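Local coordinates for protein glycerate kinase, putative (Thermotoga maritima, PDB 2B8N) that catalyses the ATP-dependent phosphorylation of D-glycerate to 2-phosphoglycerate, a magnesium-requiring step in the degradation of serine, at residues V120-S134 with F185-L199. Numbering follows the deposited sequence.
Sequences VDQLNENDTVLFLLS and FAERVFPAKVVALVL
Val120, near the end of helix 107-120, turns its branched side chain into the helix that precedes strand 193-199: CG2 lies 3.9 Å from Phe185 CE1, while CB rests against Val189 CG2. One residue on, Asp121 forms a salt bridge with Arg188 (OD2 to NH1, 2.8 Å). The carboxylate meets the edge of the guanidinium, the two planes only 22° apart, because the arginine chain bends at chi2 and chi3 to bring NH1 round. A water joins Asp121 OD1 to the carbonyl of Arg188, and another links the carbonyls of Val120 and Phe190 with the amide of Leu123, bridging backbone groups just past the helix ends. Leu123 CB packs 3.6 Å from Ala192 CB, a methyl small enough to fit against both this leucine and Asp127 CB. An acidic residue suits the end of the turn: Asp127 OD2 takes the Asn124 amide and OD1 bridges to Arg51, while its backbone O accepts the Lys193 amide.

From Thr128 to Leu133 the chain runs parallel to 193-199, and amides and carbonyls pair regularly, as in Val129 N to Lys193 O (2.8 Å). The Thr128 methyl touches Val195 CG2. On the other face Val129 CG2 meets Val189 CG1. Leu130, back on the Thr128 face, packs under helix 61-72. Phe131, with CG anti to the backbone N (chi1 -168°), offers Phe185 a flat face: CE2 of Phe185 stands 3.7 Å above its centre, a tilted edge-to-face pair with planes at 50°. Leu132 CD2 lies alongside Leu197 CB, and Leu133 O accepts Leu199 N.

Backbone bonds thus fix two adjacent inner strands of the parallel sheet, helix 184-189 packs against the face carrying Val129 and Phe131, and the salt bridge and both waters lie at the loop end.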
# COMPACT_ATOMS: atom_id res chain seq x y z
N VAL A 120 21.11 1.30 16.12
CA VAL A 120 20.25 2.15 16.96
C VAL A 120 20.43 1.97 18.47
O VAL A 120 19.93 2.77 19.26
CB VAL A 120 18.75 2.03 16.58
CG1 VAL A 120 18.51 2.50 15.17
CG2 VAL A 120 18.23 0.63 16.74
N ASP A 121 21.14 0.94 18.92
CA ASP A 121 21.36 0.82 20.37
C ASP A 121 22.41 1.83 20.82
O ASP A 121 23.20 2.33 20.01
CB ASP A 121 21.78 -0.60 20.79
CG ASP A 121 20.70 -1.63 20.57
OD1 ASP A 121 19.48 -1.31 20.65
OD2 ASP A 121 21.10 -2.79 20.34
N GLN A 122 22.41 2.12 22.12
CA GLN A 122 23.31 3.12 22.68
C GLN A 122 23.32 4.41 21.86
O GLN A 122 24.37 4.83 21.38
CB GLN A 122 24.74 2.57 22.81
CG GLN A 122 24.92 1.40 23.78
CD GLN A 122 25.00 0.05 23.09
OE1 GLN A 122 24.17 -0.28 22.25
NE2 GLN A 122 26.02 -0.74 23.45
N LEU A 123 22.13 4.98 21.67
CA LEU A 123 21.98 6.35 21.20
C LEU A 123 21.53 7.17 22.39
O LEU A 123 20.97 6.63 23.33
CB LEU A 123 20.91 6.46 20.12
CG LEU A 123 21.16 5.82 18.76
CD1 LEU A 123 20.00 6.20 17.86
CD2 LEU A 123 22.47 6.28 18.16
N ASN A 124 21.80 8.47 22.37
CA ASN A 124 21.40 9.35 23.46
C ASN A 124 20.15 10.19 23.09
O ASN A 124 19.70 10.19 21.95
CB ASN A 124 22.59 10.21 23.91
CG ASN A 124 23.28 10.90 22.75
OD1 ASN A 124 22.71 11.79 22.12
ND2 ASN A 124 24.50 10.49 22.46
N GLU A 125 19.62 10.88 24.10
CA GLU A 125 18.39 11.71 23.99
C GLU A 125 18.46 12.77 22.89
O GLU A 125 17.42 13.26 22.44
CB GLU A 125 18.10 12.46 25.32
CG GLU A 125 18.58 11.82 26.67
CD GLU A 125 20.12 11.78 26.86
OE1 GLU A 125 20.76 12.82 27.18
OE2 GLU A 125 20.69 10.67 26.69
N ASN A 126 19.67 13.12 22.49
CA ASN A 126 19.92 14.17 21.52
C ASN A 126 19.86 13.65 20.08
O ASN A 126 19.85 14.44 19.13
CB ASN A 126 21.29 14.80 21.83
CG ASN A 126 21.28 16.31 21.75
OD1 ASN A 126 20.24 16.93 21.92
ND2 ASN A 126 22.47 16.92 21.51
N ASP A 127 19.79 12.33 19.91
CA ASP A 127 19.80 11.72 18.59
C ASP A 127 18.42 11.47 18.08
O ASP A 127 17.48 11.46 18.86
CB ASP A 127 20.58 10.43 18.65
CG ASP A 127 22.04 10.67 18.93
OD1 ASP A 127 22.62 11.56 18.27
OD2 ASP A 127 22.61 9.99 19.79
N THR A 128 18.29 11.33 16.77
CA THR A 128 17.00 11.07 16.13
C THR A 128 17.15 9.99 15.05
O THR A 128 18.07 10.05 14.21
CB THR A 128 16.44 12.39 15.52
OG1 THR A 128 16.15 13.33 16.56
CG2 THR A 128 15.16 12.15 14.72
N VAL A 129 16.27 8.98 15.10
CA VAL A 129 16.17 7.99 14.03
C VAL A 129 15.08 8.45 13.06
O VAL A 129 13.93 8.74 13.46
CB VAL A 129 15.91 6.56 14.56
CG1 VAL A 129 15.66 5.64 13.41
CG2 VAL A 129 17.12 6.07 15.35
N LEU A 130 15.48 8.57 11.79
CA LEU A 130 14.57 8.90 10.71
C LEU A 130 14.11 7.59 10.08
O LEU A 130 14.85 6.98 9.30
CB LEU A 130 15.28 9.81 9.70
CG LEU A 130 14.52 10.04 8.39
CD1 LEU A 130 13.11 10.62 8.68
CD2 LEU A 130 15.32 10.92 7.40
N PHE A 131 12.89 7.17 10.43
CA PHE A 131 12.38 5.86 10.05
C PHE A 131 11.51 5.97 8.81
O PHE A 131 10.37 6.40 8.89
CB PHE A 131 11.62 5.26 11.23
CG PHE A 131 11.29 3.79 11.08
CD1 PHE A 131 12.19 2.90 10.49
CD2 PHE A 131 10.09 3.30 11.55
CE1 PHE A 131 11.88 1.55 10.36
CE2 PHE A 131 9.77 1.95 11.43
CZ PHE A 131 10.66 1.07 10.83
N LEU A 132 12.07 5.59 7.67
CA LEU A 132 11.39 5.72 6.36
C LEU A 132 10.74 4.39 6.00
O LEU A 132 11.45 3.39 5.69
CB LEU A 132 12.40 6.13 5.27
CG LEU A 132 13.16 7.43 5.52
CD1 LEU A 132 14.34 7.59 4.57
CD2 LEU A 132 12.25 8.63 5.43
N LEU A 133 9.42 4.35 6.08
CA LEU A 133 8.71 3.08 6.00
C LEU A 133 7.73 3.01 4.84
O LEU A 133 6.96 3.94 4.61
CB LEU A 133 8.00 2.82 7.33
CG LEU A 133 7.35 1.46 7.61
CD1 LEU A 133 8.33 0.29 7.54
CD2 LEU A 133 6.68 1.51 8.97
N SER A 134 7.78 1.89 4.11
CA SER A 134 6.82 1.54 3.06
C SER A 134 6.43 0.06 3.16
O SER A 134 6.88 -0.62 4.08
CB SER A 134 7.39 1.87 1.66
OG SER A 134 8.76 1.53 1.56
N PHE A 185 11.07 -1.87 18.41
CA PHE A 185 12.03 -1.05 17.71
C PHE A 185 12.16 0.33 18.33
O PHE A 185 13.26 0.77 18.58
CB PHE A 185 11.67 -0.96 16.22
CG PHE A 185 12.63 -0.16 15.43
CD1 PHE A 185 13.99 -0.48 15.44
CD2 PHE A 185 12.21 0.91 14.67
CE1 PHE A 185 14.90 0.26 14.69
CE2 PHE A 185 13.11 1.64 13.92
CZ PHE A 185 14.46 1.31 13.94
N ALA A 186 11.05 1.00 18.60
CA ALA A 186 11.06 2.33 19.26
C ALA A 186 11.62 2.21 20.66
O ALA A 186 12.27 3.14 21.17
CB ALA A 186 9.64 2.93 19.33
N GLU A 187 11.33 1.07 21.27
CA GLU A 187 11.82 0.77 22.60
C GLU A 187 13.34 0.60 22.59
O GLU A 187 14.00 0.95 23.56
CB GLU A 187 11.12 -0.48 23.13
CG GLU A 187 11.69 -1.02 24.41
CD GLU A 187 10.79 -2.05 25.06
OE1 GLU A 187 10.47 -3.06 24.42
OE2 GLU A 187 10.41 -1.84 26.22
N ARG A 188 13.92 0.08 21.50
CA ARG A 188 15.40 -0.06 21.42
C ARG A 188 16.09 1.25 21.05
O ARG A 188 17.20 1.53 21.46
CB ARG A 188 15.78 -1.08 20.39
CG ARG A 188 15.48 -2.50 20.76
CD ARG A 188 16.61 -3.11 21.56
NE ARG A 188 16.72 -4.52 21.21
CZ ARG A 188 17.77 -5.11 20.62
NH1 ARG A 188 18.86 -4.44 20.32
NH2 ARG A 188 17.71 -6.40 20.35
N VAL A 189 15.40 2.06 20.26
CA VAL A 189 15.90 3.37 19.88
C VAL A 189 16.02 4.29 21.10
O VAL A 189 16.94 5.12 21.19
CB VAL A 189 14.99 3.98 18.82
CG1 VAL A 189 15.24 5.48 18.65
CG2 VAL A 189 15.21 3.25 17.51
N PHE A 190 15.08 4.14 22.03
CA PHE A 190 15.17 4.79 23.30
C PHE A 190 16.59 4.67 23.87
O PHE A 190 17.25 3.57 23.79
CB PHE A 190 14.17 4.20 24.30
CG PHE A 190 13.86 5.12 25.46
CD1 PHE A 190 12.92 6.14 25.32
CD2 PHE A 190 14.55 5.00 26.66
CE1 PHE A 190 12.65 7.03 26.38
CE2 PHE A 190 14.30 5.87 27.72
CZ PHE A 190 13.35 6.88 27.59
N PRO A 191 17.07 5.78 24.47
CA PRO A 191 16.37 7.09 24.68
C PRO A 191 16.34 8.07 23.49
O PRO A 191 15.80 9.16 23.63
CB PRO A 191 17.14 7.71 25.84
CG PRO A 191 18.53 7.21 25.64
CD PRO A 191 18.42 5.80 25.05
N ALA A 192 16.89 7.69 22.33
CA ALA A 192 16.75 8.54 21.13
C ALA A 192 15.29 8.64 20.67
O ALA A 192 14.44 7.83 21.07
CB ALA A 192 17.65 8.06 19.99
N LYS A 193 15.02 9.65 19.84
CA LYS A 193 13.68 9.92 19.26
C LYS A 193 13.47 9.15 17.96
O LYS A 193 14.40 8.94 17.20
CB LYS A 193 13.50 11.43 18.97
CG LYS A 193 12.02 11.85 18.95
CD LYS A 193 11.69 13.18 18.23
CE LYS A 193 10.19 13.09 17.67
NZ LYS A 193 9.55 14.29 16.93
N VAL A 194 12.24 8.72 17.71
CA VAL A 194 11.88 8.16 16.41
C VAL A 194 10.97 9.12 15.68
O VAL A 194 9.89 9.48 16.21
CB VAL A 194 11.17 6.80 16.54
CG1 VAL A 194 10.59 6.37 15.18
CG2 VAL A 194 12.12 5.72 17.10
N VAL A 195 11.39 9.56 14.50
CA VAL A 195 10.51 10.33 13.59
C VAL A 195 10.26 9.50 12.33
O VAL A 195 11.15 9.37 11.48
CB VAL A 195 11.05 11.73 13.17
CG1 VAL A 195 9.96 12.51 12.45
CG2 VAL A 195 11.52 12.54 14.34
N ALA A 196 9.05 8.96 12.20
CA ALA A 196 8.74 8.07 11.10
C ALA A 196 7.98 8.76 9.97
O ALA A 196 7.02 9.53 10.20
CB ALA A 196 7.93 6.88 11.60
N LEU A 197 8.44 8.50 8.75
CA LEU A 197 7.69 8.86 7.56
C LEU A 197 7.18 7.55 6.92
O LEU A 197 7.97 6.65 6.54
CB LEU A 197 8.54 9.63 6.57
CG LEU A 197 9.19 10.95 7.03
CD1 LEU A 197 9.58 11.75 5.79
CD2 LEU A 197 8.33 11.80 7.97
N VAL A 198 5.86 7.48 6.79
CA VAL A 198 5.19 6.28 6.36
C VAL A 198 4.49 6.49 5.03
O VAL A 198 3.76 7.47 4.80
CB VAL A 198 4.17 5.84 7.42
CG1 VAL A 198 3.49 4.55 6.99
CG2 VAL A 198 4.85 5.66 8.75
N LEU A 199 4.71 5.54 4.14
CA LEU A 199 4.06 5.51 2.84
C LEU A 199 3.13 4.31 2.89
O LEU A 199 3.58 3.19 2.73
CB LEU A 199 5.14 5.38 1.76
CG LEU A 199 4.79 5.57 0.30
CD1 LEU A 199 3.54 6.39 0.11
CD2 LEU A 199 5.96 6.24 -0.37
O HOH W 1 19.38 3.46 21.99
O HOH W 2 19.35 0.23 23.10